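Local atomic coordinates of racemase (Pseudovibrio sp. JE062, PDB entry 3MKC), a protein that is named a racemase and belongs to the mandelate racemase / muconate lactonizing enzyme family, pairing an enolase-type N-terminal domain with a TIM-barrel-like C-terminal domain. Residues Ile18-Gln23 against Thr31-Val36; Gly131-Asp136 against Phe366-Ala371; Tyr212-Thr217 against Leu241-Leu246. All coordinates share one frame; numbering follows the deposited sequence.

Contact 1: residues Ile18-Gln23 against Thr31-Val36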
ATOM      1  N   ILE A  18      18.577  -2.998   1.496  1.00 21.39           N
ATOM      2  CA  ILE A  18      18.902  -4.292   0.919  1.00 20.81           C
ATOM      3  C   ILE A  18      18.095  -4.683  -0.301  1.00 21.09           C
ATOM      4  O   ILE A  18      16.963  -5.146  -0.187  1.00 21.75           O
ATOM      5  CB  ILE A  18      18.736  -5.397   1.982  1.00 21.32           C
ATOM      6  CG1 ILE A  18      19.608  -5.070   3.192  1.00 20.74           C
ATOM      7  CG2 ILE A  18      19.088  -6.757   1.390  1.00 21.56           C
ATOM      8  CD1 ILE A  18      19.338  -5.937   4.401  1.00 23.35           C
ATOM      9  N   PRO A  19      18.675  -4.509  -1.495  1.00 21.52           N
ATOM     10  CA  PRO A  19      18.006  -4.856  -2.752  1.00 22.74           C
ATOM     11  C   PRO A  19      17.689  -6.349  -2.790  1.00 23.64           C
ATOM     12  O   PRO A  19      18.546  -7.171  -2.476  1.00 24.64           O
ATOM     13  CB  PRO A  19      19.044  -4.480  -3.808  1.00 22.53           C
ATOM     14  CG  PRO A  19      19.764  -3.332  -3.173  1.00 23.70           C
ATOM     15  CD  PRO A  19      19.941  -3.799  -1.750  1.00 23.19           C
ATOM     16  N   VAL A  20      16.462  -6.702  -3.158  1.00 23.85           N
ATOM     17  CA  VAL A  20      16.082  -8.105  -3.241  1.00 24.87           C
ATOM     18  C   VAL A  20      15.432  -8.377  -4.592  1.00 26.79           C
ATOM     19  O   VAL A  20      14.372  -7.833  -4.906  1.00 25.89           O
ATOM     20  CB  VAL A  20      15.100  -8.499  -2.115  1.00 24.60           C
ATOM     21  CG1 VAL A  20      14.730  -9.977  -2.245  1.00 25.20           C
ATOM     22  CG2 VAL A  20      15.733  -8.231  -0.750  1.00 24.08           C
ATOM     23  N   ASN A  21      16.080  -9.219  -5.393  1.00 28.85           N
ATOM     24  CA  ASN A  21      15.581  -9.561  -6.720  1.00 31.17           C
ATOM     25  C   ASN A  21      15.380 -11.063  -6.861  1.00 30.87           C
ATOM     26  O   ASN A  21      16.281 -11.849  -6.557  1.00 31.61           O
ATOM     27  CB  ASN A  21      16.567  -9.089  -7.793  1.00 33.81           C
ATOM     28  CG  ASN A  21      16.618  -7.579  -7.917  1.00 36.49           C
ATOM     29  OD1 ASN A  21      15.681  -6.955  -8.420  1.00 38.33           O
ATOM     30  ND2 ASN A  21      17.715  -6.981  -7.454  1.00 37.94           N
ATOM     31  N   TYR A  22      14.196 -11.456  -7.314  1.00 30.90           N
ATOM     32  CA  TYR A  22      13.886 -12.867  -7.513  1.00 31.08           C
ATOM     33  C   TYR A  22      13.813 -13.141  -9.010  1.00 32.80           C
ATOM     34  O   TYR A  22      13.119 -12.435  -9.742  1.00 33.94           O
ATOM     35  CB  TYR A  22      12.545 -13.228  -6.876  1.00 30.68           C
ATOM     36  CG  TYR A  22      12.218 -14.699  -6.999  1.00 28.70           C
ATOM     37  CD1 TYR A  22      12.741 -15.625  -6.100  1.00 29.12           C
ATOM     38  CD2 TYR A  22      11.431 -15.171  -8.051  1.00 28.62           C
ATOM     39  CE1 TYR A  22      12.491 -16.993  -6.245  1.00 30.05           C
ATOM     40  CE2 TYR A  22      11.177 -16.532  -8.207  1.00 29.59           C
ATOM     41  CZ  TYR A  22      11.709 -17.436  -7.299  1.00 29.96           C
ATOM     42  OH  TYR A  22      11.463 -18.788  -7.446  1.00 32.90           O
ATOM     43  N   GLN A  23      14.523 -14.166  -9.466  1.00 34.44           N
ATOM     44  CA  GLN A  23      14.523 -14.511 -10.882  1.00 35.16           C
ATOM     45  C   GLN A  23      13.679 -15.752 -11.150  1.00 35.80           C
ATOM     46  O   GLN A  23      12.569 -15.657 -11.680  1.00 36.55           O
ATOM     47  CB  GLN A  23      15.952 -14.732 -11.357  1.00 35.41           C
ATOM     48  N   THR A  31      12.173  -5.957  -4.395  1.00 18.98           N
ATOM     49  CA  THR A  31      11.876  -4.993  -3.367  1.00 18.51           C
ATOM     50  C   THR A  31      13.192  -4.516  -2.781  1.00 19.05           C
ATOM     51  O   THR A  31      14.276  -4.959  -3.185  1.00 19.04           O
ATOM     52  CB  THR A  31      11.005  -5.595  -2.244  1.00 17.74           C
ATOM     53  OG1 THR A  31      10.556  -4.542  -1.383  1.00 17.03           O
ATOM     54  CG2 THR A  31      11.805  -6.606  -1.415  1.00 17.93           C
ATOM     55  N   VAL A  32      13.093  -3.590  -1.844  1.00 17.22           N
ATOM     56  CA  VAL A  32      14.265  -3.071  -1.188  1.00 17.56           C
ATOM     57  C   VAL A  32      13.968  -3.087   0.293  1.00 17.89           C
ATOM     58  O   VAL A  32      13.208  -2.261   0.793  1.00 18.78           O
ATOM     59  CB  VAL A  32      14.569  -1.642  -1.641  1.00 18.12           C
ATOM     60  CG1 VAL A  32      15.840  -1.159  -0.989  1.00 18.88           C
ATOM     61  CG2 VAL A  32      14.688  -1.603  -3.154  1.00 19.55           C
ATOM     62  N   VAL A  33      14.545  -4.054   0.993  1.00 17.67           N
ATOM     63  CA  VAL A  33      14.333  -4.147   2.425  1.00 17.79           C
ATOM     64  C   VAL A  33      15.134  -3.065   3.120  1.00 19.05           C
ATOM     65  O   VAL A  33      16.281  -2.802   2.759  1.00 20.92           O
ATOM     66  CB  VAL A  33      14.788  -5.511   2.977  1.00 17.97           C
ATOM     67  CG1 VAL A  33      14.630  -5.535   4.493  1.00 17.01           C
ATOM     68  CG2 VAL A  33      13.979  -6.624   2.339  1.00 16.73           C
ATOM     69  N   VAL A  34      14.519  -2.418   4.100  1.00 18.23           N
ATOM     70  CA  VAL A  34      15.202  -1.397   4.868  1.00 18.40           C
ATOM     71  C   VAL A  34      15.351  -1.932   6.288  1.00 20.38           C
ATOM     72  O   VAL A  34      14.357  -2.186   6.971  1.00 21.10           O
ATOM     73  CB  VAL A  34      14.407  -0.083   4.914  1.00 19.47           C
ATOM     74  CG1 VAL A  34      15.123   0.917   5.819  1.00 17.16           C
ATOM     75  CG2 VAL A  34      14.247   0.476   3.511  1.00 17.69           C
ATOM     76  N   LYS A  35      16.592  -2.108   6.727  1.00 19.94           N
ATOM     77  CA  LYS A  35      16.861  -2.616   8.064  1.00 20.90           C
ATOM     78  C   LYS A  35      17.502  -1.533   8.926  1.00 21.00           C
ATOM     79  O   LYS A  35      18.614  -1.079   8.643  1.00 20.82           O
ATOM     80  CB  LYS A  35      17.793  -3.825   7.970  1.00 21.25           C
ATOM     81  CG  LYS A  35      18.017  -4.593   9.264  1.00 24.59           C
ATOM     82  CD  LYS A  35      18.993  -5.738   8.997  1.00 26.09           C
ATOM     83  CE  LYS A  35      19.138  -6.679  10.173  1.00 28.47           C
ATOM     84  NZ  LYS A  35      19.897  -7.907   9.771  1.00 28.97           N
ATOM     85  N   VAL A  36      16.793  -1.111   9.971  1.00 20.69           N
ATOM     86  CA  VAL A  36      17.303  -0.095  10.885  1.00 19.64           C
ATOM     87  C   VAL A  36      17.697  -0.813  12.174  1.00 20.68           C
ATOM     88  O   VAL A  36      16.863  -1.429  12.834  1.00 21.16           O
ATOM     89  CB  VAL A  36      16.230   0.977  11.194  1.00 17.52           C
ATOM     90  CG1 VAL A  36      16.809   2.054  12.090  1.00 16.82           C
ATOM     91  CG2 VAL A  36      15.720   1.590   9.895  1.00 17.64           C
TER

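Contact 2: residues Gly131-Asp136 against Phe366-Ala371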
ATOM      1  N   GLY A 131      -1.730   4.608  18.004  1.00 16.87           N
ATOM      2  CA  GLY A 131      -2.934   5.039  18.700  1.00 18.61           C
ATOM      3  C   GLY A 131      -3.857   3.973  19.262  1.00 17.51           C
ATOM      4  O   GLY A 131      -4.802   4.289  19.984  1.00 17.23           O
ATOM      5  N   GLY A 132      -3.596   2.712  18.940  1.00 17.63           N
ATOM      6  CA  GLY A 132      -4.455   1.655  19.438  1.00 15.36           C
ATOM      7  C   GLY A 132      -5.667   1.477  18.543  1.00 15.49           C
ATOM      8  O   GLY A 132      -5.792   2.137  17.508  1.00 15.29           O
ATOM      9  N   THR A 133      -6.573   0.590  18.928  1.00 13.93           N
ATOM     10  CA  THR A 133      -7.752   0.353  18.113  1.00 14.60           C
ATOM     11  C   THR A 133      -8.951  -0.033  18.948  1.00 14.63           C
ATOM     12  O   THR A 133      -8.808  -0.454  20.093  1.00 16.46           O
ATOM     13  CB  THR A 133      -7.505  -0.789  17.098  1.00 15.67           C
ATOM     14  OG1 THR A 133      -8.658  -0.960  16.266  1.00 15.86           O
ATOM     15  CG2 THR A 133      -7.241  -2.098  17.829  1.00 18.01           C
ATOM     16  N   ASN A 134     -10.134   0.118  18.361  1.00 15.64           N
ATOM     17  CA  ASN A 134     -11.368  -0.279  19.021  1.00 16.41           C
ATOM     18  C   ASN A 134     -12.015  -1.376  18.181  1.00 18.12           C
ATOM     19  O   ASN A 134     -13.098  -1.853  18.499  1.00 18.79           O
ATOM     20  CB  ASN A 134     -12.332   0.902  19.160  1.00 17.25           C
ATOM     21  CG  ASN A 134     -11.831   1.944  20.138  1.00 13.78           C
ATOM     22  OD1 ASN A 134     -11.302   1.613  21.199  1.00 15.33           O
ATOM     23  ND2 ASN A 134     -12.004   3.212  19.790  1.00 14.49           N
ATOM     24  N   LYS A 135     -11.349  -1.756  17.097  1.00 18.35           N
ATOM     25  CA  LYS A 135     -11.852  -2.804  16.213  1.00 20.30           C
ATOM     26  C   LYS A 135     -11.341  -4.141  16.741  1.00 21.27           C
ATOM     27  O   LYS A 135     -10.188  -4.251  17.137  1.00 21.81           O
ATOM     28  CB  LYS A 135     -11.330  -2.582  14.793  1.00 21.02           C
ATOM     29  CG  LYS A 135     -11.641  -1.204  14.236  1.00 21.89           C
ATOM     30  CD  LYS A 135     -10.829  -0.883  12.983  1.00 24.30           C
ATOM     31  CE  LYS A 135     -11.047   0.572  12.565  1.00 25.99           C
ATOM     32  NZ  LYS A 135     -10.208   0.995  11.413  1.00 26.74           N
ATOM     33  N   ASP A 136     -12.182  -5.163  16.771  1.00 23.29           N
ATOM     34  CA  ASP A 136     -11.679  -6.433  17.260  1.00 24.48           C
ATOM     35  C   ASP A 136     -11.093  -7.211  16.077  1.00 23.83           C
ATOM     36  O   ASP A 136     -10.280  -8.113  16.266  1.00 25.52           O
ATOM     37  CB  ASP A 136     -12.786  -7.217  17.975  1.00 29.60           C
ATOM     38  CG  ASP A 136     -13.750  -7.862  17.025  1.00 32.52           C
ATOM     39  OD1 ASP A 136     -14.250  -7.162  16.120  1.00 35.65           O
ATOM     40  OD2 ASP A 136     -14.011  -9.074  17.190  1.00 36.05           O
ATOM     41  N   PHE A 366      -8.713 -10.421   9.822  1.00 19.17           N
ATOM     42  CA  PHE A 366      -7.522 -10.552  10.652  1.00 18.72           C
ATOM     43  C   PHE A 366      -7.776 -10.112  12.083  1.00 18.08           C
ATOM     44  O   PHE A 366      -8.513  -9.163  12.328  1.00 17.86           O
ATOM     45  CB  PHE A 366      -6.375  -9.719  10.074  1.00 17.83           C
ATOM     46  CG  PHE A 366      -5.870 -10.218   8.758  1.00 18.45           C
ATOM     47  CD1 PHE A 366      -5.369 -11.512   8.636  1.00 19.73           C
ATOM     48  CD2 PHE A 366      -5.893  -9.402   7.635  1.00 21.02           C
ATOM     49  CE1 PHE A 366      -4.901 -11.987   7.419  1.00 19.01           C
ATOM     50  CE2 PHE A 366      -5.425  -9.866   6.405  1.00 21.82           C
ATOM     51  CZ  PHE A 366      -4.928 -11.165   6.296  1.00 21.53           C
ATOM     52  N   ALA A 367      -7.158 -10.814  13.027  1.00 18.73           N
ATOM     53  CA  ALA A 367      -7.289 -10.484  14.438  1.00 18.91           C
ATOM     54  C   ALA A 367      -6.206  -9.465  14.760  1.00 17.67           C
ATOM     55  O   ALA A 367      -5.298  -9.247  13.961  1.00 16.99           O
ATOM     56  CB  ALA A 367      -7.093 -11.735  15.293  1.00 19.62           C
ATOM     57  N   LYS A 368      -6.298  -8.848  15.931  1.00 18.72           N
ATOM     58  CA  LYS A 368      -5.304  -7.858  16.333  1.00 19.09           C
ATOM     59  C   LYS A 368      -3.915  -8.468  16.450  1.00 19.85           C
ATOM     60  O   LYS A 368      -3.749  -9.540  17.026  1.00 18.56           O
ATOM     61  CB  LYS A 368      -5.699  -7.233  17.674  1.00 21.66           C
ATOM     62  CG  LYS A 368      -7.049  -6.530  17.630  1.00 24.97           C
ATOM     63  CD  LYS A 368      -7.258  -5.607  18.820  1.00 26.98           C
ATOM     64  CE  LYS A 368      -7.349  -6.357  20.123  1.00 28.22           C
ATOM     65  NZ  LYS A 368      -7.746  -5.437  21.234  1.00 30.01           N
ATOM     66  N   PRO A 369      -2.895  -7.807  15.878  1.00 20.15           N
ATOM     67  CA  PRO A 369      -1.537  -8.350  15.969  1.00 19.97           C
ATOM     68  C   PRO A 369      -1.133  -8.467  17.436  1.00 20.45           C
ATOM     69  O   PRO A 369      -1.516  -7.634  18.253  1.00 20.99           O
ATOM     70  CB  PRO A 369      -0.709  -7.315  15.214  1.00 20.12           C
ATOM     71  CG  PRO A 369      -1.660  -6.863  14.146  1.00 20.57           C
ATOM     72  CD  PRO A 369      -2.948  -6.681  14.928  1.00 20.77           C
ATOM     73  N   THR A 370      -0.371  -9.502  17.773  1.00 22.36           N
ATOM     74  CA  THR A 370       0.049  -9.711  19.154  1.00 23.20           C
ATOM     75  C   THR A 370       1.556  -9.612  19.369  1.00 23.16           C
ATOM     76  O   THR A 370       2.032  -9.715  20.504  1.00 24.45           O
ATOM     77  CB  THR A 370      -0.409 -11.086  19.660  1.00 24.16           C
ATOM     78  OG1 THR A 370       0.055 -12.096  18.758  1.00 23.85           O
ATOM     79  CG2 THR A 370      -1.930 -11.147  19.747  1.00 24.76           C
ATOM     80  N   ALA A 371       2.308  -9.418  18.292  1.00 21.99           N
ATOM     81  CA  ALA A 371       3.756  -9.319  18.405  1.00 21.52           C
ATOM     82  C   ALA A 371       4.223  -7.869  18.417  1.00 21.22           C
ATOM     83  O   ALA A 371       3.522  -6.978  17.931  1.00 20.92           O
ATOM     84  CB  ALA A 371       4.423 -10.067  17.253  1.00 21.08           C
TER
HETATM   85  O   HOH W   1      -8.611  -9.593  17.446  1.00 22.46           O

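Contact 3: residues Tyr212-Thr217 against Leu241-Leu246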
ATOM      1  N   TYR A 212      -9.055  -0.291 -13.636  1.00 16.96           N
ATOM      2  CA  TYR A 212      -9.071  -0.141 -15.085  1.00 17.38           C
ATOM      3  C   TYR A 212      -7.675   0.047 -15.679  1.00 16.37           C
ATOM      4  O   TYR A 212      -7.514   0.161 -16.894  1.00 17.85           O
ATOM      5  CB  TYR A 212     -10.010   1.012 -15.462  1.00 16.83           C
ATOM      6  CG  TYR A 212     -11.453   0.741 -15.081  1.00 15.66           C
ATOM      7  CD1 TYR A 212     -12.327   0.113 -15.966  1.00 14.95           C
ATOM      8  CD2 TYR A 212     -11.932   1.080 -13.821  1.00 15.94           C
ATOM      9  CE1 TYR A 212     -13.649  -0.172 -15.602  1.00 14.73           C
ATOM     10  CE2 TYR A 212     -13.239   0.803 -13.446  1.00 15.10           C
ATOM     11  CZ  TYR A 212     -14.097   0.176 -14.339  1.00 16.04           C
ATOM     12  OH  TYR A 212     -15.397  -0.097 -13.964  1.00 15.05           O
ATOM     13  N   LEU A 213      -6.669   0.057 -14.808  1.00 17.33           N
ATOM     14  CA  LEU A 213      -5.276   0.191 -15.213  1.00 16.93           C
ATOM     15  C   LEU A 213      -4.939   1.316 -16.185  1.00 17.01           C
ATOM     16  O   LEU A 213      -4.163   1.127 -17.127  1.00 16.34           O
ATOM     17  CB  LEU A 213      -4.768  -1.144 -15.777  1.00 18.22           C
ATOM     18  CG  LEU A 213      -4.567  -2.231 -14.721  1.00 20.35           C
ATOM     19  CD1 LEU A 213      -4.474  -3.606 -15.384  1.00 20.45           C
ATOM     20  CD2 LEU A 213      -3.311  -1.921 -13.917  1.00 20.02           C
ATOM     21  N   TYR A 214      -5.537   2.483 -15.961  1.00 17.59           N
ATOM     22  CA  TYR A 214      -5.248   3.659 -16.767  1.00 17.03           C
ATOM     23  C   TYR A 214      -5.437   3.490 -18.270  1.00 18.56           C
ATOM     24  O   TYR A 214      -4.655   4.015 -19.058  1.00 17.48           O
ATOM     25  CB  TYR A 214      -3.812   4.097 -16.476  1.00 15.97           C
ATOM     26  CG  TYR A 214      -3.533   4.279 -14.999  1.00 16.64           C
ATOM     27  CD1 TYR A 214      -4.060   5.363 -14.303  1.00 14.84           C
ATOM     28  CD2 TYR A 214      -2.780   3.340 -14.282  1.00 14.76           C
ATOM     29  CE1 TYR A 214      -3.852   5.514 -12.944  1.00 15.21           C
ATOM     30  CE2 TYR A 214      -2.567   3.481 -12.913  1.00 14.07           C
ATOM     31  CZ  TYR A 214      -3.111   4.575 -12.251  1.00 16.62           C
ATOM     32  OH  TYR A 214      -2.933   4.726 -10.898  1.00 14.60           O
ATOM     33  N   ARG A 215      -6.482   2.780 -18.679  1.00 19.12           N
ATOM     34  CA  ARG A 215      -6.702   2.581 -20.106  1.00 21.11           C
ATOM     35  C   ARG A 215      -7.477   3.724 -20.763  1.00 20.14           C
ATOM     36  O   ARG A 215      -7.601   3.754 -21.981  1.00 20.96           O
ATOM     37  CB  ARG A 215      -7.436   1.255 -20.352  1.00 23.16           C
ATOM     38  CG  ARG A 215      -8.849   1.218 -19.822  1.00 26.52           C
ATOM     39  CD  ARG A 215      -9.470  -0.184 -19.896  1.00 27.72           C
ATOM     40  NE  ARG A 215      -9.677  -0.682 -21.258  1.00 27.60           N
ATOM     41  CZ  ARG A 215      -8.820  -1.461 -21.916  1.00 29.68           C
ATOM     42  NH1 ARG A 215      -7.682  -1.836 -21.347  1.00 29.86           N
ATOM     43  NH2 ARG A 215      -9.108  -1.884 -23.141  1.00 28.48           N
ATOM     44  N   PHE A 216      -7.980   4.665 -19.965  1.00 19.95           N
ATOM     45  CA  PHE A 216      -8.758   5.790 -20.503  1.00 19.63           C
ATOM     46  C   PHE A 216      -8.106   7.168 -20.347  1.00 19.29           C
ATOM     47  O   PHE A 216      -7.244   7.361 -19.498  1.00 18.58           O
ATOM     48  CB  PHE A 216     -10.133   5.829 -19.838  1.00 21.57           C
ATOM     49  CG  PHE A 216     -10.948   4.590 -20.055  1.00 22.99           C
ATOM     50  CD1 PHE A 216     -11.341   4.216 -21.335  1.00 23.78           C
ATOM     51  CD2 PHE A 216     -11.345   3.809 -18.976  1.00 22.74           C
ATOM     52  CE1 PHE A 216     -12.128   3.075 -21.539  1.00 24.66           C
ATOM     53  CE2 PHE A 216     -12.126   2.673 -19.165  1.00 24.58           C
ATOM     54  CZ  PHE A 216     -12.519   2.305 -20.455  1.00 25.15           C
ATOM     55  N   THR A 217      -8.543   8.127 -21.164  1.00 19.81           N
ATOM     56  CA  THR A 217      -8.017   9.492 -21.107  1.00 18.66           C
ATOM     57  C   THR A 217      -9.129  10.539 -21.202  1.00 19.46           C
ATOM     58  O   THR A 217      -8.922  11.706 -20.861  1.00 20.02           O
ATOM     59  CB  THR A 217      -7.019   9.768 -22.250  1.00 19.67           C
ATOM     60  OG1 THR A 217      -7.661   9.560 -23.513  1.00 19.32           O
ATOM     61  CG2 THR A 217      -5.816   8.845 -22.144  1.00 19.39           C
ATOM     62  N   LEU A 241      -8.785   7.339 -15.121  1.00 16.01           N
ATOM     63  CA  LEU A 241      -8.118   8.333 -15.951  1.00 15.06           C
ATOM     64  C   LEU A 241      -6.642   8.419 -15.617  1.00 14.54           C
ATOM     65  O   LEU A 241      -6.177   7.793 -14.665  1.00 15.50           O
ATOM     66  CB  LEU A 241      -8.781   9.697 -15.759  1.00 15.01           C
ATOM     67  CG  LEU A 241     -10.220   9.748 -16.279  1.00 15.53           C
ATOM     68  CD1 LEU A 241     -10.892  11.057 -15.869  1.00 17.83           C
ATOM     69  CD2 LEU A 241     -10.199   9.594 -17.786  1.00 15.49           C
ATOM     70  N   GLN A 242      -5.906   9.190 -16.408  1.00 14.38           N
ATOM     71  CA  GLN A 242      -4.482   9.332 -16.171  1.00 14.29           C
ATOM     72  C   GLN A 242      -4.264   9.933 -14.796  1.00 12.62           C
ATOM     73  O   GLN A 242      -5.040  10.766 -14.328  1.00 12.74           O
ATOM     74  CB  GLN A 242      -3.843  10.176 -17.269  1.00 15.86           C
ATOM     75  CG  GLN A 242      -4.026   9.557 -18.656  1.00 16.30           C
ATOM     76  CD  GLN A 242      -3.692   8.067 -18.687  1.00 19.09           C
ATOM     77  OE1 GLN A 242      -4.570   7.224 -18.874  1.00 22.28           O
ATOM     78  NE2 GLN A 242      -2.424   7.742 -18.495  1.00 16.52           N
ATOM     79  N   HIS A 243      -3.195   9.493 -14.153  1.00 11.57           N
ATOM     80  CA  HIS A 243      -2.886   9.908 -12.802  1.00 10.04           C
ATOM     81  C   HIS A 243      -2.650  11.406 -12.581  1.00 10.61           C
ATOM     82  O   HIS A 243      -2.820  11.894 -11.467  1.00 12.96           O
ATOM     83  CB  HIS A 243      -1.695   9.082 -12.304  1.00 10.81           C
ATOM     84  CG  HIS A 243      -1.541   9.070 -10.817  1.00  9.68           C
ATOM     85  ND1 HIS A 243      -0.904  10.078 -10.125  1.00 10.88           N
ATOM     86  CD2 HIS A 243      -1.911   8.155  -9.891  1.00 11.32           C
ATOM     87  CE1 HIS A 243      -0.886   9.783  -8.838  1.00 12.34           C
ATOM     88  NE2 HIS A 243      -1.491   8.619  -8.669  1.00 12.41           N
ATOM     89  N   ASP A 244      -2.275  12.138 -13.628  1.00 10.96           N
ATOM     90  CA  ASP A 244      -2.050  13.583 -13.495  1.00 10.72           C
ATOM     91  C   ASP A 244      -3.331  14.375 -13.744  1.00 10.59           C
ATOM     92  O   ASP A 244      -3.417  15.558 -13.408  1.00 12.02           O
ATOM     93  CB  ASP A 244      -1.010  14.089 -14.509  1.00 11.27           C
ATOM     94  CG  ASP A 244       0.387  13.566 -14.241  1.00 13.05           C
ATOM     95  OD1 ASP A 244       0.882  13.739 -13.109  1.00 11.91           O
ATOM     96  OD2 ASP A 244       0.994  13.002 -15.179  1.00 13.28           O
ATOM     97  N   ASP A 245      -4.315  13.720 -14.347  1.00 11.46           N
ATOM     98  CA  ASP A 245      -5.580  14.348 -14.701  1.00  9.53           C
ATOM     99  C   ASP A 245      -6.544  14.478 -13.526  1.00  8.96           C
ATOM    100  O   ASP A 245      -7.624  13.901 -13.536  1.00 10.41           O
ATOM    101  CB  ASP A 245      -6.220  13.541 -15.843  1.00 10.44           C
ATOM    102  CG  ASP A 245      -7.444  14.211 -16.442  1.00 12.89           C
ATOM    103  OD1 ASP A 245      -7.676  15.416 -16.177  1.00 12.11           O
ATOM    104  OD2 ASP A 245      -8.168  13.514 -17.202  1.00 12.31           O
ATOM    105  N   LEU A 246      -6.156  15.240 -12.514  1.00  9.06           N
ATOM    106  CA  LEU A 246      -7.029  15.414 -11.365  1.00  9.89           C
ATOM    107  C   LEU A 246      -8.359  16.048 -11.733  1.00  9.43           C
ATOM    108  O   LEU A 246      -9.404  15.610 -11.255  1.00 11.79           O
ATOM    109  CB  LEU A 246      -6.340  16.244 -10.281  1.00 11.07           C
ATOM    110  CG  LEU A 246      -5.593  15.365  -9.270  1.00 11.52           C
ATOM    111  CD1 LEU A 246      -4.509  14.569  -9.973  1.00 12.22           C
ATOM    112  CD2 LEU A 246      -5.000  16.234  -8.177  1.00 12.74           C
TER
HETATM  113  O   HOH W   2      -6.928  11.364 -18.408  1.00 18.80           O

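Contact 1: residues Ile18-Gln23 against Thr31-Val36
Ile-18, Val-20, Thr-31 and Val-33 meet on one face of an antiparallel strand pair, with Pro-19 and Val-32 on the other. The register supports this assignment: Ile-18/Val-33 and Val-20/Thr-31 are hydrogen-bonded pairs, and Pro-19 stands opposite Val-32 in the non-hydrogen-bonded position between them, so the missing N-H of proline costs no bond across this pair. On the first face, Val-20 CG2 and Val-33 CG2 approach to 3.9 Å, a diagonal contact in which the two side chains cross obliquely. In both valines CG1 is anti to the backbone N, which leaves CG2 as the branch that touches. Thr-31 holds OG1 anti to its N (chi1 -170°); CG2 therefore takes the crowded position between N and carbonyl carbon and meets Val-20 CB at 3.9 Å, while OG1 is hydrogen-bonded to Glu-47. Ile-18 and Val-33 face each other through their branch points, CB to CB 4.1 Å, and Ile-18 CD1 extends to Lys-35 CB at 4.4 Å.

The two strands form a beta hairpin, the first two of three strands in the antiparallel sheet of the N-terminal domain; strand 12-22 is an outer one. The face bearing Thr-31 and Val-33 packs on Leu-354, and that of Pro-19 and Val-32 on helix 52-59.

Ile-18 N to Val-33 O is short, 2.6 Å, and nearly straight (171° at the hydrogen). Val-33 N returns a bond to Ile-18 O at 2.9 Å. The same Ile-18 O also receives a CA-H contact from Val-32 CA at 3.5 Å. Val-20 and Thr-31 bond reciprocally, N to O in each direction, with Val-20 N to Thr-31 O at 2.8 Å.

Contact 2: residues Gly131-Asp136 against Phe366-Ala371
Thr-133 OG1 is gripped twice, while the methyl on the same carbon meets Lys-368. The hydroxyl oxygen accepts from Lys-135 N at 2.9 Å, with 163° at the hydrogen, which defines an ST turn, and it is also hydrogen-bonded to Phe-330 O of helix 319-331. With OG1 anti to the backbone N (chi1 -177°), CG2 is left between N and carbonyl carbon and touches Lys-368 CD at 3.6 Å.

Lys-368 reaches across with its aliphatic part. Its CD lies 3.6 Å from Lys-135 O and its CG 3.8 Å from Asp-136 O, so the methylenes pass beside two successive carbonyl oxygens. No direct hydrogen bond joins the segments; a water instead accepts from Lys-368 N at 2.9 Å and donates to Asp-136 O. The latter separation, 2.5 Å from the water to Asp-136 O, is short and its exact value doubtful.

Lys-135 NZ bonds the carbonyls of Gln-329 and Gly-333, and Thr-133 and Lys-368 both touch Tyr-127. A Schellman motif at Gly-131, with positive phi, ends helix 126-129 just before this loop. Further along, strand 137-143 pairs antiparallel with the weakly bonded strand 366-367 through Val-138 and Phe-366, so the water-bridged contact sits where strand 366-367 and the residues after it run beside the start of strand 137-143 in the barrel-type sheet.

Contact 3: residues Tyr212-Thr217 against Leu241-Leu246
Two consecutive beta-alpha loops of the TIM-barrel-like domain, those after strands 207-211 and 236-238, meet here through Tyr-214, Phe-216 and Thr-217 on one side and Leu-241, Gln-242 and His-243 on the other. The Tyr-214 ring offers its edge to Leu-241 O: CD1 is 3.2 Å from that oxygen, which lies in the ring plane, so the carbonyl faces the ring's C-H rim. Tyr-214 and His-243 run side by side and point the same way, bringing Tyr-214 OH to 3.7 Å from His-243 CD2, at the edge of the imidazole. The same hydroxyl is hydrogen-bonded to Glu-264, and His-243 meets Trp-275 edge-to-face.

The strands preceding these loops are parallel neighbours, and the loops lead into helices 219-228 and 246-255, the beta-alpha connection of a TIM-barrel-like domain. Gln-242 to Asp-245 makes a type I beta turn, closed by Asp-245 N to Gln-242 O, and Asp-245 is the N-cap of the second helix, its OD1 reaching Gly-248 N in a weak bond.

At the other end Leu-241 CD2 lies 3.7 Å from Thr-217 C and makes an apolar contact with Phe-216 CB at 4.3 Å, while the Phe-216 ring packs on helix 219-228. Thr-217 and Gln-242 also lie side by side, CG2 of the threonine 4.0 Å from CG of the glutamine. In Thr-217 CG2 is anti to the carbonyl carbon, OG1 (chi1 59°) taking the place between N and C. One water joins three groups: it donates to Asp-245 OD2, the oxygen not engaged with Gly-248 N, at 2.8 Å and to Thr-217 O at 3.2 Å, and accepts from Gln-242 N at 3.1 Å.

How the contacts relate
From the N terminus, contact 1 comes first and closes a short loop, the turn of the hairpin between strands 12-22 and 29-38, inside the N-terminal domain. Contact 2 opens next and closes a span of some 230 residues, joining the loop before strand 137-143 to a segment near the end of the chain. Contact 3 is nested within that span and closes a much smaller loop that carries helix 219-228 and strand 236-238, joining two consecutive beta-alpha loops of the TIM-barrel-like domain. None of the three crosses another. Contacts 2 and 3 lie on opposite sides of the chain's centre, their centres about 35 Å apart, and contact 1 touches neither.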